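Local coordinates for TAF6 (Antonospora locustae, PDB 4ATG), which is a subunit of the general transcription factor TFIID whose C-terminal HEAT-repeat domain probably takes part in forming the complex with Taf9, at residues Ser18-Asp23 / Ser50-Lys55; Lys58-Leu63 / Asp104-Met109; Val79-Tyr84 / Asp119-Ser124; Lys137-Asp142 / Tyr151-Cys156; Thr167-His172 / Asn187-Val192. One frame throughout, in Å; residues are numbered along the deposited sequence.

Contact 1 of 5, residues Ser18-Asp23 / Ser50-Lys55; sequences SMIKSD and SELILK
Leu52 turns CD2 to Ile20 and CD1 to Lys21, and the two halves of this small contact differ in character. The tight half is apolar: CG2 of Ile20 and CD2 of Leu52 come within 3.9 Å of each other, with CD1 of Ile20 at 4.0 Å from the same leucine methyl, so the two branched side chains meet tip to tip. CG of Leu52 stands anti to the backbone N (chi1 -177°), which carries its forked end out from helix 42-55 toward helix 7-20. Ile20 is buried and also packs on Thr65 and Leu69 of helix 60-75; isoleucine suits the place because both its branches touch Leu52 CD2. The loose half lies at the solvent side. There the extended chain of Lys21 slides past Leu52 in the opposite direction, its CE 3.9 Å from CD1 of the leucine, while its ammonium group, NZ, makes a long, weak ion pair with Glu59. Just beyond the helix, Ser22 OG bonds to Met19 O at 2.7 Å and also to Met24 N. With no hydrogen bond between the segments, the link depends on dispersion and on burial of methyl groups, and the lysine contributes methylenes while keeping its charge near water.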
# COMPACT_ATOMS: atom_id res chain seq x y z
N SER A 18 -13.83 9.73 12.09
CA SER A 18 -13.54 10.26 13.42
C SER A 18 -12.95 9.19 14.35
O SER A 18 -12.33 9.55 15.36
CB SER A 18 -14.81 10.82 14.06
OG SER A 18 -15.60 9.77 14.60
N MET A 19 -13.17 7.90 14.04
CA MET A 19 -12.68 6.76 14.83
C MET A 19 -11.23 6.37 14.48
O MET A 19 -10.60 5.69 15.26
CB MET A 19 -13.62 5.54 14.66
CG MET A 19 -15.03 5.78 15.30
SD MET A 19 -16.32 4.71 14.61
CE MET A 19 -15.98 3.21 15.50
N ILE A 20 -10.69 6.80 13.32
CA ILE A 20 -9.32 6.45 12.92
C ILE A 20 -8.30 6.84 13.98
O ILE A 20 -7.49 6.00 14.39
CB ILE A 20 -8.97 7.03 11.51
CG1 ILE A 20 -9.89 6.45 10.43
CG2 ILE A 20 -7.45 6.85 11.16
CD1 ILE A 20 -9.76 7.13 9.01
N LYS A 21 -8.38 8.09 14.47
CA LYS A 21 -7.46 8.59 15.50
C LYS A 21 -8.15 8.52 16.85
O LYS A 21 -8.45 9.55 17.45
CB LYS A 21 -7.00 10.02 15.18
CG LYS A 21 -6.15 10.15 13.93
CD LYS A 21 -5.57 11.55 13.84
CE LYS A 21 -5.14 11.89 12.43
NZ LYS A 21 -4.46 13.22 12.38
N SER A 22 -8.44 7.31 17.34
CA SER A 22 -9.13 7.13 18.62
C SER A 22 -8.91 5.70 19.08
O SER A 22 -8.43 4.87 18.32
CB SER A 22 -10.63 7.37 18.44
OG SER A 22 -11.23 6.27 17.77
N ASP A 23 -9.37 5.39 20.30
CA ASP A 23 -9.33 4.04 20.87
C ASP A 23 -10.30 3.09 20.14
O ASP A 23 -10.32 1.90 20.44
CB ASP A 23 -9.70 4.12 22.36
CG ASP A 23 -11.07 4.77 22.53
OD1 ASP A 23 -11.17 6.00 22.29
OD2 ASP A 23 -12.05 4.04 22.74
N SER A 50 -6.50 8.32 1.44
CA SER A 50 -5.31 8.71 0.65
C SER A 50 -4.78 10.05 1.12
O SER A 50 -3.57 10.21 1.28
CB SER A 50 -5.64 8.79 -0.83
OG SER A 50 -5.93 7.51 -1.34
N GLU A 51 -5.70 11.03 1.35
CA GLU A 51 -5.31 12.37 1.81
C GLU A 51 -4.74 12.33 3.22
O GLU A 51 -3.76 13.02 3.52
CB GLU A 51 -6.51 13.34 1.75
CG GLU A 51 -6.83 13.83 0.35
CD GLU A 51 -8.14 14.58 0.17
OE1 GLU A 51 -8.97 14.61 1.11
OE2 GLU A 51 -8.35 15.12 -0.95
N LEU A 52 -5.31 11.50 4.09
CA LEU A 52 -4.84 11.37 5.46
C LEU A 52 -3.43 10.77 5.49
O LEU A 52 -2.59 11.26 6.24
CB LEU A 52 -5.85 10.53 6.29
CG LEU A 52 -5.55 10.35 7.79
CD1 LEU A 52 -5.45 11.70 8.53
CD2 LEU A 52 -6.61 9.45 8.43
N ILE A 53 -3.14 9.76 4.63
CA ILE A 53 -1.79 9.17 4.57
C ILE A 53 -0.76 10.25 4.23
O ILE A 53 0.29 10.31 4.86
CB ILE A 53 -1.76 7.99 3.56
CG1 ILE A 53 -2.33 6.69 4.22
CG2 ILE A 53 -0.36 7.75 2.96
CD1 ILE A 53 -2.88 5.69 3.18
N LEU A 54 -1.07 11.13 3.24
CA LEU A 54 -0.14 12.21 2.85
C LEU A 54 0.16 13.18 3.98
O LEU A 54 1.23 13.79 4.01
CB LEU A 54 -0.67 12.97 1.60
CG LEU A 54 -0.89 12.14 0.31
CD1 LEU A 54 -1.38 13.02 -0.82
CD2 LEU A 54 0.39 11.38 -0.11
N LYS A 55 -0.78 13.30 4.92
CA LYS A 55 -0.66 14.20 6.08
C LYS A 55 -0.07 13.51 7.30
O LYS A 55 0.25 14.18 8.28
CB LYS A 55 -2.06 14.74 6.44
CG LYS A 55 -2.54 15.86 5.54
CD LYS A 55 -4.02 16.12 5.72
CE LYS A 55 -4.52 17.23 4.83
NZ LYS A 55 -6.01 17.25 4.77

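Contact 2 of 5, residues Lys58-Leu63 / Asp104-Met109; sequences KEAEVL and DDVRKM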
# COMPACT_ATOMS: atom_id res chain seq x y z
N LYS A 58 4.57 10.89 9.60
CA LYS A 58 5.26 10.78 10.89
C LYS A 58 4.39 10.16 11.98
O LYS A 58 4.80 10.13 13.15
CB LYS A 58 5.82 12.15 11.33
CG LYS A 58 6.75 12.83 10.31
CD LYS A 58 8.05 12.08 10.09
CE LYS A 58 8.91 12.75 9.05
NZ LYS A 58 10.16 11.98 8.80
N GLU A 59 3.19 9.66 11.62
CA GLU A 59 2.28 9.00 12.56
C GLU A 59 2.13 7.55 12.11
O GLU A 59 1.20 7.24 11.38
CB GLU A 59 0.93 9.72 12.63
CG GLU A 59 1.04 11.10 13.26
CD GLU A 59 -0.25 11.87 13.33
OE1 GLU A 59 -1.03 11.67 14.29
OE2 GLU A 59 -0.50 12.69 12.41
N ALA A 60 3.09 6.69 12.51
CA ALA A 60 3.15 5.27 12.13
C ALA A 60 1.86 4.53 12.44
O ALA A 60 1.38 3.78 11.59
CB ALA A 60 4.32 4.59 12.83
N GLU A 61 1.26 4.78 13.62
CA GLU A 61 0.02 4.11 14.00
C GLU A 61 -1.16 4.53 13.11
O GLU A 61 -1.96 3.68 12.74
CB GLU A 61 -0.26 4.23 15.51
CG GLU A 61 0.80 3.52 16.36
CD GLU A 61 1.07 2.06 15.98
OE1 GLU A 61 0.10 1.27 15.97
OE2 GLU A 61 2.23 1.73 15.65
N VAL A 62 -1.21 5.81 12.70
CA VAL A 62 -2.28 6.27 11.77
C VAL A 62 -2.08 5.62 10.42
O VAL A 62 -3.04 5.10 9.85
CB VAL A 62 -2.37 7.83 11.69
CG1 VAL A 62 -3.40 8.28 10.64
CG2 VAL A 62 -2.71 8.43 13.05
N LEU A 63 -0.82 5.54 9.94
CA LEU A 63 -0.54 4.91 8.64
C LEU A 63 -0.96 3.45 8.64
O LEU A 63 -1.56 2.97 7.68
CB LEU A 63 0.95 5.03 8.27
CG LEU A 63 1.48 6.45 7.97
CD1 LEU A 63 2.94 6.41 7.70
CD2 LEU A 63 0.80 7.07 6.78
N ASP A 104 9.93 1.06 9.32
CA ASP A 104 10.05 -0.03 8.34
C ASP A 104 8.81 -0.93 8.34
O ASP A 104 8.48 -1.50 7.31
CB ASP A 104 11.29 -0.90 8.61
CG ASP A 104 12.60 -0.28 8.17
OD1 ASP A 104 12.57 0.71 7.40
OD2 ASP A 104 13.65 -0.82 8.54
N ASP A 105 8.16 -1.08 9.51
CA ASP A 105 6.96 -1.90 9.66
C ASP A 105 5.80 -1.36 8.81
O ASP A 105 4.97 -2.14 8.33
CB ASP A 105 6.54 -1.99 11.13
CG ASP A 105 7.42 -2.89 11.97
OD1 ASP A 105 8.20 -3.68 11.39
OD2 ASP A 105 7.32 -2.82 13.22
N VAL A 106 5.73 -0.04 8.63
CA VAL A 106 4.69 0.58 7.80
C VAL A 106 4.91 0.17 6.35
O VAL A 106 3.99 -0.23 5.66
CB VAL A 106 4.65 2.13 7.95
CG1 VAL A 106 3.75 2.78 6.89
CG2 VAL A 106 4.21 2.53 9.35
N ARG A 107 6.16 0.28 5.89
CA ARG A 107 6.53 -0.04 4.52
C ARG A 107 6.22 -1.50 4.21
O ARG A 107 5.64 -1.79 3.16
CB ARG A 107 8.02 0.21 4.29
CG ARG A 107 8.42 1.67 4.51
CD ARG A 107 9.90 1.86 4.27
NE ARG A 107 10.33 3.22 4.58
CZ ARG A 107 10.20 4.26 3.77
NH1 ARG A 107 9.67 4.11 2.56
NH2 ARG A 107 10.59 5.46 4.16
N LYS A 108 6.59 -2.40 5.11
CA LYS A 108 6.35 -3.83 4.93
C LYS A 108 4.87 -4.16 4.97
O LYS A 108 4.42 -4.99 4.17
CB LYS A 108 7.09 -4.63 6.00
CG LYS A 108 8.60 -4.59 5.83
CD LYS A 108 9.25 -5.31 7.00
CE LYS A 108 10.71 -5.46 6.78
NZ LYS A 108 11.41 -5.80 8.05
N MET A 109 4.11 -3.53 5.91
CA MET A 109 2.67 -3.79 6.05
C MET A 109 1.95 -3.39 4.76
O MET A 109 1.12 -4.15 4.27
CB MET A 109 2.09 -3.00 7.23
CG MET A 109 0.62 -3.25 7.43
SD MET A 109 -0.07 -2.09 8.62
CE MET A 109 -1.72 -2.67 8.70
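Val106 sends its two methyls to different residues of the facing segment, CG1 to Leu63 and CG2 to Ala60. The side chains of Leu63 and Val106 cross at about a right angle: CG1 of the valine lies 3.8 Å from Leu63 CD1 and as near Leu63 CB, so it rests against the leucine's flank as well as its end. The valine's chi1 of 169° sets CG1 anti to the backbone N and leaves CG2 anti to the carbonyl carbon, 3.8 Å from the carbonyl O of Ala60 and 4.0 Å from Ala60 CB. Alanine suits this spot because its single methyl lets the backbones approach, the CA atoms of Ala60 and Val106 being 6.6 Å apart. Glu59 occupies the N-cap position of helix 60-75, so the contact engages that helix's first turns. Leu63 also packs on Ile53 of helix 42-55, and Val106 on Ile67 further along helix 60-75. On another side of helix 104-121, Lys108 lies against Tyr151 and Tyr155 of helix 147-160.

Contact 3 of 5, residues Val79-Tyr84 / Asp119-Ser124; sequences VFIDPY and DTYSRS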
# COMPACT_ATOMS: atom_id res chain seq x y z
N VAL A 79 -18.86 -5.17 -0.77
CA VAL A 79 -18.28 -4.06 -1.53
C VAL A 79 -17.77 -4.65 -2.86
O VAL A 79 -17.36 -5.80 -2.90
CB VAL A 79 -17.12 -3.44 -0.69
CG1 VAL A 79 -16.11 -2.68 -1.54
CG2 VAL A 79 -17.67 -2.54 0.45
N PHE A 80 -17.77 -3.84 -3.93
CA PHE A 80 -17.19 -4.20 -5.23
C PHE A 80 -16.02 -3.27 -5.40
O PHE A 80 -16.19 -2.10 -5.74
CB PHE A 80 -18.22 -4.01 -6.36
CG PHE A 80 -17.67 -4.37 -7.71
CD1 PHE A 80 -17.12 -5.62 -7.94
CD2 PHE A 80 -17.71 -3.47 -8.77
CE1 PHE A 80 -16.61 -5.97 -9.21
CE2 PHE A 80 -17.24 -3.82 -10.04
CZ PHE A 80 -16.67 -5.06 -10.25
N ILE A 81 -14.83 -3.76 -5.07
CA ILE A 81 -13.62 -2.95 -5.02
C ILE A 81 -12.91 -2.73 -6.33
O ILE A 81 -12.15 -1.77 -6.46
CB ILE A 81 -12.66 -3.50 -3.92
CG1 ILE A 81 -11.73 -2.41 -3.32
CG2 ILE A 81 -11.83 -4.72 -4.42
CD1 ILE A 81 -12.49 -1.23 -2.56
N ASP A 82 -13.09 -3.64 -7.29
CA ASP A 82 -12.38 -3.56 -8.58
C ASP A 82 -12.25 -2.17 -9.22
O ASP A 82 -11.14 -1.85 -9.62
CB ASP A 82 -12.92 -4.56 -9.61
CG ASP A 82 -13.01 -6.00 -9.13
OD1 ASP A 82 -13.35 -6.22 -7.94
OD2 ASP A 82 -12.84 -6.92 -9.98
N PRO A 83 -13.32 -1.33 -9.29
CA PRO A 83 -13.17 0.01 -9.92
C PRO A 83 -12.26 0.98 -9.18
O PRO A 83 -11.94 2.03 -9.72
CB PRO A 83 -14.60 0.57 -9.93
CG PRO A 83 -15.50 -0.59 -9.69
CD PRO A 83 -14.70 -1.52 -8.81
N TYR A 84 -11.85 0.63 -7.96
CA TYR A 84 -11.07 1.51 -7.10
C TYR A 84 -9.65 1.05 -6.85
O TYR A 84 -8.89 1.78 -6.22
CB TYR A 84 -11.81 1.73 -5.76
CG TYR A 84 -13.21 2.25 -5.99
CD1 TYR A 84 -13.44 3.56 -6.40
CD2 TYR A 84 -14.31 1.40 -5.87
CE1 TYR A 84 -14.73 4.03 -6.67
CE2 TYR A 84 -15.61 1.86 -6.12
CZ TYR A 84 -15.81 3.17 -6.54
OH TYR A 84 -17.07 3.61 -6.85
N ASP A 119 -1.44 -10.53 -6.31
CA ASP A 119 -1.82 -11.95 -6.42
C ASP A 119 -3.28 -12.16 -6.81
O ASP A 119 -3.57 -13.09 -7.56
CB ASP A 119 -1.55 -12.67 -5.09
CG ASP A 119 -0.06 -12.90 -4.79
OD1 ASP A 119 0.75 -12.83 -5.72
OD2 ASP A 119 0.25 -13.27 -3.64
N THR A 120 -4.17 -11.33 -6.30
CA THR A 120 -5.61 -11.51 -6.53
C THR A 120 -6.07 -11.02 -7.90
O THR A 120 -6.97 -11.62 -8.50
CB THR A 120 -6.40 -10.84 -5.39
OG1 THR A 120 -5.95 -11.38 -4.15
CG2 THR A 120 -7.93 -11.02 -5.49
N TYR A 121 -5.53 -9.87 -8.33
CA TYR A 121 -6.03 -9.16 -9.53
C TYR A 121 -5.15 -9.01 -10.74
O TYR A 121 -5.67 -8.56 -11.78
CB TYR A 121 -6.47 -7.74 -9.07
CG TYR A 121 -7.59 -7.78 -8.05
CD1 TYR A 121 -8.89 -8.07 -8.43
CD2 TYR A 121 -7.33 -7.52 -6.70
CE1 TYR A 121 -9.93 -8.10 -7.49
CE2 TYR A 121 -8.36 -7.56 -5.76
CZ TYR A 121 -9.65 -7.85 -6.16
OH TYR A 121 -10.68 -7.90 -5.24
N SER A 122 -3.83 -9.34 -10.67
CA SER A 122 -2.96 -9.14 -11.83
C SER A 122 -3.39 -9.93 -13.06
O SER A 122 -3.15 -9.47 -14.18
CB SER A 122 -1.49 -9.40 -11.49
OG SER A 122 -1.28 -10.76 -11.15
N ARG A 123 -4.02 -11.12 -12.87
CA ARG A 123 -4.45 -11.90 -14.07
C ARG A 123 -5.77 -11.40 -14.65
O ARG A 123 -6.10 -11.70 -15.80
CB ARG A 123 -4.53 -13.41 -13.76
CG ARG A 123 -3.18 -14.05 -13.45
CD ARG A 123 -3.30 -15.56 -13.33
NE ARG A 123 -2.07 -16.16 -12.82
CZ ARG A 123 -1.85 -16.48 -11.55
NH1 ARG A 123 -2.79 -16.26 -10.63
NH2 ARG A 123 -0.70 -17.02 -11.18
N SER A 124 -6.52 -10.63 -13.86
CA SER A 124 -7.81 -10.07 -14.30
C SER A 124 -7.62 -8.73 -14.99
O SER A 124 -8.30 -8.48 -15.98
CB SER A 124 -8.75 -9.86 -13.12
OG SER A 124 -8.86 -11.03 -12.33
O HOH W 1 -13.17 -8.12 -6.21
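Tyr121 reaches from the last part of helix 104-121 to Ile81 and Asp82. CG2 of the preceding Thr120 lies 3.5 Å above one face of the Tyr121 ring, toward its rim. The tyrosine's CG stands anti to the carbonyl carbon (chi1 -61°), directing the ring at the loop between helices 60-75 and 85-97. Its OH lies 3.5 Å from CG2 of Ile81, the two side chains crossing at about a right angle. Asp82 brings OD1 to 3.9 Å from Tyr121 CE1, its carboxylate plane 78° from the ring. A water at the ring edge joins the two polar ends, donating to Asp82 OD1 at 2.6 Å and bonded to Tyr121 OH at 2.7 Å. In this HEAT-repeat domain the contact joins an interhelical loop to a later helix. Tyrosine suits the place: its ring also packs on Leu85 and Leu128, and its hydroxyl holds water. Ser124 N bonds to Tyr121 O at 3.1 Å, and Tyr125 OH is a hydrogen-bond partner of Asp82 OD2.

Contact 4 of 5, residues Lys137-Asp142 / Tyr151-Cys156; sequences KGVWMD and YGALYC
Within the HEAT-repeat domain, helices 128-140 and 147-160 follow one another in the chain and pack against each other, and this contact is the place where Trp140 meets Ala153 and Leu154. The CA atoms of Trp140 and Ala153 are only 5.4 Å apart, a closeness that the small alanine permits. Its CB touches Trp140 N at 3.7 Å and fits against Val139, whose CG1 lies 3.9 Å away. Next to it, Leu154 makes a CH-pi contact with the indole: CD1 stands 3.9 Å from the centroid of the six-membered ring and 13° from its normal. The other leucine methyl, CD2, comes 4.0 Å from Trp140 NE1. A chi1 of 173° swings the indole toward helix 147-160, and a chi2 of 38° turns its face to Leu154. On the opposite face the sulfur of Met141 lies over the ring centre, SD 3.8 Å above the plane. A broad flat ring suits this place because both its faces are used, one by a methyl and the other by a sulfur. Around it, Trp140 stacks with Tyr176 of helix 162-179 and touches Val185 and Leu189 of helix 183-194, while Val139 and Ala153 both pack on Ile97 of helix 85-97.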
# COMPACT_ATOMS: atom_id res chain seq x y z
N LYS A 137 10.68 -1.09 -9.24
CA LYS A 137 12.01 -1.22 -9.82
C LYS A 137 12.62 0.19 -9.99
O LYS A 137 13.81 0.37 -9.75
CB LYS A 137 11.97 -1.95 -11.17
CG LYS A 137 13.34 -2.29 -11.73
CD LYS A 137 13.41 -2.17 -13.26
CE LYS A 137 13.74 -0.77 -13.73
NZ LYS A 137 14.02 -0.74 -15.20
N GLY A 138 11.77 1.16 -10.35
CA GLY A 138 12.19 2.55 -10.53
C GLY A 138 12.79 3.17 -9.28
O GLY A 138 13.87 3.78 -9.35
N VAL A 139 12.12 2.99 -8.13
CA VAL A 139 12.50 3.50 -6.81
C VAL A 139 13.74 2.78 -6.30
O VAL A 139 14.70 3.44 -5.88
CB VAL A 139 11.32 3.46 -5.81
CG1 VAL A 139 11.77 3.83 -4.38
CG2 VAL A 139 10.17 4.37 -6.27
N TRP A 140 13.75 1.43 -6.38
CA TRP A 140 14.89 0.61 -5.95
C TRP A 140 16.18 1.04 -6.69
O TRP A 140 17.22 1.26 -6.05
CB TRP A 140 14.59 -0.89 -6.17
CG TRP A 140 15.76 -1.80 -5.91
CD1 TRP A 140 16.71 -1.67 -4.94
CD2 TRP A 140 16.11 -2.97 -6.66
NE1 TRP A 140 17.63 -2.68 -5.04
CE2 TRP A 140 17.30 -3.49 -6.10
CE3 TRP A 140 15.55 -3.63 -7.77
CZ2 TRP A 140 17.94 -4.63 -6.60
CZ3 TRP A 140 16.19 -4.76 -8.28
CH2 TRP A 140 17.36 -5.26 -7.68
N MET A 141 16.09 1.20 -8.02
CA MET A 141 17.23 1.53 -8.87
C MET A 141 17.57 3.02 -9.03
O MET A 141 18.48 3.35 -9.77
CB MET A 141 17.09 0.83 -10.24
CG MET A 141 17.07 -0.69 -10.16
SD MET A 141 18.50 -1.44 -9.32
CE MET A 141 19.82 -1.04 -10.51
N ASP A 142 16.87 3.91 -8.31
CA ASP A 142 17.10 5.35 -8.39
C ASP A 142 18.19 5.80 -7.41
O ASP A 142 17.92 5.79 -6.20
CB ASP A 142 15.79 6.13 -8.15
CG ASP A 142 15.87 7.64 -8.32
OD1 ASP A 142 17.01 8.16 -8.43
OD2 ASP A 142 14.80 8.29 -8.33
N TYR A 151 14.72 0.33 0.12
CA TYR A 151 14.48 -0.87 0.93
C TYR A 151 13.01 -1.28 0.83
O TYR A 151 12.72 -2.47 0.68
CB TYR A 151 14.87 -0.62 2.40
CG TYR A 151 14.54 -1.76 3.32
CD1 TYR A 151 15.37 -2.87 3.42
CD2 TYR A 151 13.38 -1.74 4.10
CE1 TYR A 151 15.06 -3.94 4.26
CE2 TYR A 151 13.05 -2.81 4.92
CZ TYR A 151 13.91 -3.90 5.01
OH TYR A 151 13.62 -4.94 5.86
N GLY A 152 12.11 -0.32 0.98
CA GLY A 152 10.67 -0.61 0.87
C GLY A 152 10.37 -1.18 -0.50
O GLY A 152 9.72 -2.23 -0.62
N ALA A 153 10.88 -0.51 -1.55
CA ALA A 153 10.67 -0.93 -2.95
C ALA A 153 11.18 -2.36 -3.19
O ALA A 153 10.44 -3.18 -3.72
CB ALA A 153 11.34 0.03 -3.90
N LEU A 154 12.42 -2.67 -2.73
CA LEU A 154 12.98 -4.01 -2.88
C LEU A 154 12.20 -5.05 -2.05
O LEU A 154 11.94 -6.15 -2.56
CB LEU A 154 14.47 -4.05 -2.48
CG LEU A 154 15.17 -5.42 -2.68
CD1 LEU A 154 15.04 -5.93 -4.14
CD2 LEU A 154 16.61 -5.36 -2.25
N TYR A 155 11.83 -4.72 -0.81
CA TYR A 155 11.06 -5.64 0.04
C TYR A 155 9.78 -6.03 -0.68
O TYR A 155 9.47 -7.21 -0.74
CB TYR A 155 10.71 -5.02 1.40
CG TYR A 155 9.95 -5.99 2.27
CD1 TYR A 155 10.62 -6.99 2.97
CD2 TYR A 155 8.56 -5.96 2.33
CE1 TYR A 155 9.92 -7.93 3.73
CE2 TYR A 155 7.85 -6.90 3.08
CZ TYR A 155 8.54 -7.88 3.78
OH TYR A 155 7.87 -8.80 4.54
N CYS A 156 9.05 -5.04 -1.24
CA CYS A 156 7.80 -5.32 -1.95
C CYS A 156 8.04 -6.23 -3.15
O CYS A 156 7.35 -7.24 -3.27
CB CYS A 156 7.09 -4.03 -2.35
SG CYS A 156 5.40 -4.30 -2.94

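Contact 5 of 5, residues Thr167-His172 / Asn187-Val192; sequences TVIREH and NLLDNV
Both segments are helical, and their nearest CA atoms, those of Ile169 and Leu189, are 8.1 Å apart. A wider pi-type turn interrupts the regular winding at 167-169, just where Ile169 projects. The helices, 162-179 and 183-194, are the last two of this HEAT-repeat chain and pack against each other. The interface between them is filled by branched aliphatic side chains, which suit a buried place without hydrogen bonds across it. Ile169 serves two partners with its two branches. CG2, which points away from the backbone N, lies 3.5 Å from Leu189 CD1, and here the two side chains slide past each other in opposite directions. The longer branch, placed beside the backbone N by a chi1 of -57°, ends in CD1 at 4.2 Å from Val192 CG1, a looser touch in which the side chains cross at about a right angle. The hydrophobic cluster extends to helix 147-160, since Ile169 also packs on Leu154 and Leu157. One turn after Val168, the ring of His172 folds back along its own helix: its ND1 donates to Val168 O at 2.9 Å, with an N-H...O angle of 157°, meeting a lone pair in the carbonyl plane.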
# COMPACT_ATOMS: atom_id res chain seq x y z
N THR A 167 13.25 -12.44 -12.46
CA THR A 167 13.38 -11.50 -13.56
C THR A 167 13.97 -10.20 -13.01
O THR A 167 15.20 -10.07 -13.02
CB THR A 167 12.12 -11.42 -14.43
OG1 THR A 167 10.99 -11.08 -13.62
CG2 THR A 167 11.84 -12.71 -15.18
N VAL A 168 13.15 -9.36 -12.38
CA VAL A 168 13.47 -8.04 -11.81
C VAL A 168 14.68 -7.97 -10.85
O VAL A 168 15.61 -7.22 -11.10
CB VAL A 168 12.20 -7.33 -11.23
CG1 VAL A 168 12.49 -5.87 -10.87
CG2 VAL A 168 11.01 -7.41 -12.19
N ILE A 169 14.64 -8.70 -9.75
CA ILE A 169 15.71 -8.62 -8.74
C ILE A 169 17.05 -9.17 -9.21
O ILE A 169 18.06 -8.44 -9.19
CB ILE A 169 15.23 -9.18 -7.38
CG1 ILE A 169 13.96 -8.41 -6.92
CG2 ILE A 169 16.34 -9.09 -6.34
CD1 ILE A 169 13.33 -8.98 -5.69
N ARG A 170 17.06 -10.45 -9.65
CA ARG A 170 18.26 -11.13 -10.16
C ARG A 170 18.95 -10.35 -11.30
O ARG A 170 20.18 -10.21 -11.28
CB ARG A 170 17.93 -12.57 -10.58
CG ARG A 170 19.13 -13.51 -10.58
CD ARG A 170 18.75 -14.99 -10.68
NE ARG A 170 17.97 -15.47 -9.53
CZ ARG A 170 18.48 -15.79 -8.35
NH1 ARG A 170 19.79 -15.67 -8.13
NH2 ARG A 170 17.70 -16.22 -7.38
N GLU A 171 18.17 -9.80 -12.24
CA GLU A 171 18.67 -9.03 -13.39
C GLU A 171 19.37 -7.73 -13.02
O GLU A 171 20.28 -7.31 -13.73
CB GLU A 171 17.51 -8.71 -14.35
CG GLU A 171 17.39 -9.67 -15.52
CD GLU A 171 18.23 -9.29 -16.72
OE1 GLU A 171 17.81 -8.39 -17.48
OE2 GLU A 171 19.33 -9.88 -16.89
N HIS A 172 18.94 -7.05 -11.93
CA HIS A 172 19.48 -5.75 -11.55
C HIS A 172 20.35 -5.72 -10.30
O HIS A 172 20.87 -4.65 -9.96
CB HIS A 172 18.33 -4.74 -11.40
CG HIS A 172 17.58 -4.46 -12.67
ND1 HIS A 172 16.35 -5.03 -12.93
CD2 HIS A 172 17.91 -3.65 -13.71
CE1 HIS A 172 15.96 -4.56 -14.10
NE2 HIS A 172 16.86 -3.71 -14.61
N ASN A 187 21.88 -5.79 2.24
CA ASN A 187 21.62 -6.86 3.22
C ASN A 187 20.35 -7.61 2.87
O ASN A 187 20.33 -8.84 2.91
CB ASN A 187 21.52 -6.31 4.65
CG ASN A 187 22.85 -6.04 5.32
OD1 ASN A 187 23.91 -6.53 4.89
ND2 ASN A 187 22.83 -5.28 6.40
N LEU A 188 19.29 -6.88 2.48
CA LEU A 188 18.03 -7.49 2.07
C LEU A 188 18.24 -8.29 0.77
O LEU A 188 17.80 -9.42 0.66
CB LEU A 188 16.95 -6.40 1.83
CG LEU A 188 15.59 -6.88 1.26
CD1 LEU A 188 14.91 -7.93 2.18
CD2 LEU A 188 14.65 -5.69 1.02
N LEU A 189 18.92 -7.67 -0.19
CA LEU A 189 19.22 -8.25 -1.49
C LEU A 189 19.94 -9.59 -1.34
O LEU A 189 19.50 -10.57 -1.93
CB LEU A 189 20.05 -7.23 -2.30
CG LEU A 189 20.35 -7.53 -3.78
CD1 LEU A 189 19.08 -7.82 -4.56
CD2 LEU A 189 21.05 -6.32 -4.43
N ASP A 190 21.00 -9.65 -0.49
CA ASP A 190 21.75 -10.88 -0.23
C ASP A 190 20.85 -11.98 0.35
O ASP A 190 20.96 -13.14 -0.06
CB ASP A 190 22.96 -10.61 0.68
CG ASP A 190 24.15 -9.92 0.02
OD1 ASP A 190 24.22 -9.90 -1.23
OD2 ASP A 190 25.03 -9.43 0.76
N ASN A 191 19.91 -11.62 1.27
CA ASN A 191 18.96 -12.58 1.86
C ASN A 191 17.96 -13.10 0.82
O ASN A 191 17.69 -14.30 0.78
CB ASN A 191 18.21 -11.94 3.05
CG ASN A 191 19.10 -11.61 4.23
OD1 ASN A 191 20.17 -12.18 4.41
ND2 ASN A 191 18.65 -10.71 5.09
N VAL A 192 17.44 -12.21 -0.04
CA VAL A 192 16.46 -12.58 -1.08
C VAL A 192 17.06 -13.55 -2.10
O VAL A 192 16.43 -14.53 -2.46
CB VAL A 192 15.88 -11.31 -1.76
CG1 VAL A 192 15.04 -11.65 -3.00
CG2 VAL A 192 15.05 -10.51 -0.76

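The five contacts follow the all-helical chain from its N-terminal to its C-terminal part. Contacts 1 and 2, with centres about 12 Å apart, touch through consecutive helices 42-55 and 60-75. Contacts 2 and 3 share helix 104-121 but lie on opposite sides of the chain's centre, their own centres about 24 Å apart, and their segments alternate along the sequence. Contact 2 also touches contact 4, about 17 Å away between centres, through helices 104-121 and 147-160. Contacts 4 and 5 touch, with centres about 10 Å apart, whereas the centres of contacts 1 and 5 are separated by about 34 Å. Helices stacked in series in this way make the extended scaffold expected of HEAT repeats, consistent with a role in protein association.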